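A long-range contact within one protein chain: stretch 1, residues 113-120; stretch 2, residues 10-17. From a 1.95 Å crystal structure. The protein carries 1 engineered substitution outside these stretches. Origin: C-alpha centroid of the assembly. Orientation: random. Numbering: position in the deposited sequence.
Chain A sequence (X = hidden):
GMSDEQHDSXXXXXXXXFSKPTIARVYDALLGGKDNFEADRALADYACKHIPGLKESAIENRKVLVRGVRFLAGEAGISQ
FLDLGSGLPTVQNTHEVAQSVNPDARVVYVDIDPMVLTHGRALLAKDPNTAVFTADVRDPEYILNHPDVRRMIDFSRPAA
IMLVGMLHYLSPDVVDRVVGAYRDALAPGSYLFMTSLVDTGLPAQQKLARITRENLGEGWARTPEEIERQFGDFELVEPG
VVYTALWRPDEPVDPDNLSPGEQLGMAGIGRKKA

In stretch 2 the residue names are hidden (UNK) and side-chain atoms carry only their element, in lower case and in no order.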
# COMPACT_ATOMS: atom_id res chain seq x y z
N ASP A 113 -2.72 -12.47 -1.21
CA ASP A 113 -3.96 -13.09 -0.73
C ASP A 113 -4.84 -13.38 -1.93
O ASP A 113 -5.29 -12.47 -2.55
CB ASP A 113 -4.70 -12.14 0.25
CG ASP A 113 -5.79 -12.83 1.05
OD1 ASP A 113 -6.35 -13.83 0.51
OD2 ASP A 113 -6.12 -12.37 2.18
N PRO A 114 -5.15 -14.66 -2.20
CA PRO A 114 -6.07 -15.01 -3.27
C PRO A 114 -7.46 -14.41 -3.16
O PRO A 114 -8.15 -14.33 -4.16
CB PRO A 114 -6.16 -16.53 -3.18
CG PRO A 114 -5.47 -16.93 -1.97
CD PRO A 114 -4.60 -15.85 -1.52
N MSE A 115 -7.90 -14.03 -1.96
CA MSE A 115 -9.18 -13.37 -1.83
C MSE A 115 -9.25 -12.04 -2.60
O MSE A 115 -10.33 -11.66 -3.04
CB MSE A 115 -9.58 -13.13 -0.36
CG MSE A 115 -11.09 -12.85 -0.24
SE MSE A 115 -11.54 -12.49 1.59
CE MSE A 115 -11.43 -14.35 2.18
N VAL A 116 -8.13 -11.36 -2.76
CA VAL A 116 -8.06 -10.08 -3.51
C VAL A 116 -8.41 -10.34 -4.97
O VAL A 116 -9.31 -9.69 -5.57
CB VAL A 116 -6.65 -9.40 -3.34
CG1 VAL A 116 -6.50 -8.14 -4.21
CG2 VAL A 116 -6.39 -9.05 -1.89
N LEU A 117 -7.77 -11.35 -5.55
CA LEU A 117 -8.13 -11.76 -6.92
C LEU A 117 -9.57 -12.24 -7.01
O LEU A 117 -10.29 -11.90 -7.96
CB LEU A 117 -7.20 -12.86 -7.44
CG LEU A 117 -7.45 -13.41 -8.85
CD1 LEU A 117 -7.67 -12.31 -9.92
CD2 LEU A 117 -6.32 -14.39 -9.25
N THR A 118 -10.01 -13.03 -6.04
CA THR A 118 -11.35 -13.56 -6.11
C THR A 118 -12.43 -12.48 -6.05
O THR A 118 -13.41 -12.54 -6.78
CB THR A 118 -11.60 -14.63 -5.03
OG1 THR A 118 -10.56 -15.60 -5.11
CG2 THR A 118 -12.94 -15.34 -5.28
N HIS A 119 -12.25 -11.49 -5.19
CA HIS A 119 -13.23 -10.41 -5.06
C HIS A 119 -13.16 -9.50 -6.29
O HIS A 119 -14.20 -9.13 -6.89
CB HIS A 119 -12.98 -9.59 -3.77
CG HIS A 119 -14.16 -8.77 -3.34
ND1 HIS A 119 -14.36 -8.39 -2.04
CD2 HIS A 119 -15.22 -8.30 -4.04
CE1 HIS A 119 -15.48 -7.69 -1.95
NE2 HIS A 119 -16.03 -7.63 -3.16
N GLY A 120 -11.92 -9.20 -6.68
CA GLY A 120 -11.61 -8.18 -7.68
C GLY A 120 -11.94 -8.57 -9.09
O GLY A 120 -12.38 -7.72 -9.88
N UNK A 10 -21.73 -18.22 1.28
CA UNK A 10 -21.29 -17.82 -0.07
C UNK A 10 -20.13 -16.78 -0.06
O UNK A 10 -19.38 -16.75 -1.03
c UNK A 10 -22.51 -17.40 -1.01
c UNK A 10 -23.53 -18.54 -1.11
c UNK A 10 -23.20 -16.12 -0.53
N UNK A 11 -19.97 -15.99 1.02
CA UNK A 11 -18.89 -14.98 1.12
C UNK A 11 -18.51 -14.59 2.56
O UNK A 11 -19.39 -14.39 3.36
c UNK A 11 -18.02 -12.83 0.20
c UNK A 11 -17.03 -13.01 -0.81
c UNK A 11 -14.85 -11.98 -1.37
c UNK A 11 -15.79 -13.77 -2.72
c UNK A 11 -19.26 -13.68 0.37
n UNK A 11 -16.34 -11.37 0.58
c UNK A 11 -15.99 -12.08 -0.55
c UNK A 11 -16.92 -13.88 -1.90
c UNK A 11 -17.55 -11.84 1.03
c UNK A 11 -14.77 -12.84 -2.44
N UNK A 12 -17.21 -14.46 2.89
CA UNK A 12 -16.03 -14.78 2.10
C UNK A 12 -15.99 -16.27 1.78
O UNK A 12 -16.70 -17.05 2.45
c UNK A 12 -16.86 -13.91 4.20
c UNK A 12 -14.86 -14.39 3.00
c UNK A 12 -15.42 -13.53 4.06
N UNK A 13 -15.22 -16.67 0.74
CA UNK A 13 -15.37 -18.07 0.29
C UNK A 13 -14.82 -19.02 1.35
O UNK A 13 -13.66 -18.89 1.73
c UNK A 13 -14.54 -18.13 -1.01
c UNK A 13 -14.24 -15.92 -0.06
c UNK A 13 -14.18 -16.69 -1.35
N UNK A 14 -15.66 -19.96 1.83
CA UNK A 14 -15.25 -20.86 2.92
C UNK A 14 -13.98 -21.66 2.60
O UNK A 14 -13.20 -21.95 3.51
c UNK A 14 -16.45 -21.79 3.08
c UNK A 14 -17.58 -21.11 2.41
c UNK A 14 -17.01 -20.25 1.34
N UNK A 15 -13.75 -21.99 1.33
CA UNK A 15 -12.52 -22.68 0.91
C UNK A 15 -11.22 -21.92 1.17
O UNK A 15 -10.15 -22.49 1.05
N UNK A 16 -11.30 -20.62 1.49
CA UNK A 16 -10.11 -19.79 1.77
C UNK A 16 -9.86 -19.61 3.28
O UNK A 16 -8.85 -19.04 3.68
c UNK A 16 -10.45 -16.88 -0.93
c UNK A 16 -10.23 -18.41 1.10
c UNK A 16 -10.25 -18.33 -0.44
c UNK A 16 -8.98 -18.90 -1.04
N UNK A 17 -10.78 -20.12 4.10
CA UNK A 17 -10.68 -20.06 5.58
C UNK A 17 -9.89 -21.26 6.12
O UNK A 17 -10.45 -22.37 6.21
o UNK A 17 -13.22 -19.81 8.31
o UNK A 17 -11.01 -19.69 8.34
c UNK A 17 -12.10 -19.84 7.72
c UNK A 17 -12.10 -20.05 6.20

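Position 10 carries three side-chain carbons, one bearing the other two, a fork directly at CB. They stay more than 10 Å from the helix of stretch 1, and the shape identifies Val10.

At position 11 a single carbon leads into fused five- and six-membered rings holding eight carbons and one nitrogen. One carbon of the six-membered ring lies 3.7 Å from ND1 of His119 and 4.0 Å from CG of Met115, and another is 4.1 Å from CG2 of Thr118, which sits at the ring edge. Only tryptophan provides such a ring system. The CA-to-CB bond of Trp11 points toward the helix, and the residue brings its six-membered ring up to these three residues through CZ2, which meets His119 and Met115, and CZ3, which meets Thr118. The indole edge is directed at the face of the His119 imidazole, with planes inclined at 64° and centroids 5.0 Å apart. Its NE1 is hydrogen-bonded elsewhere in the structure.

Position 12 has three carbons closing a ring onto the backbone nitrogen, and its CB approaches the selenomethionine methyl, CE of Met115, to 3.5 Å. It is Pro12, and the peptide bond before it is cis.

The same closed three-carbon ring recurs at position 13, with one ring carbon 3.9 Å from CE of Met115 and another 4.3 Å from CG2 of Thr118. This is Pro13, and the two atoms are its CD and CG respectively.

A third such ring at position 14 gives Pro14, out of reach of the helix. Position 15 has no side-chain atoms and is Gly15; a CB there would have room.

At position 16 one terminal carbon lies 3.8 Å from CA of Met115 and another 4.1 Å from CG of Pro114. Four carbons forked at the second, not at CB as in isoleucine, identify Leu16. It closes a short 3-10 segment, its N donating to O of Pro13 at 2.9 Å. With chi1 m and chi2 t, it brings CD1 to Met115 and CD2 to Pro114.

Position 17 has two carbons, the second carrying two oxygens: a carboxylate attached directly to CB, hence Asp17. Its CA-to-CB bond points away from the helix.

No hydrogen bond joins the two stretches; the contact is one of packing, burying 359 Å² in total. Met115 is its centre, touching Trp11, Pro12, Pro13 and Leu16. Its extended chi1 and chi2 carry a side chain that leaves the helix sideways out to the two prolines. The helix start is held independently, as OD1 of Asp113 caps N of Met115 at 2.9 Å, and OG1 of Thr118 donates to O of Pro114 at 2.9 Å, while the Thr118 methyl meets Trp11 and Pro13.

Stretch 2, residues 10-17: VWPPPGLD
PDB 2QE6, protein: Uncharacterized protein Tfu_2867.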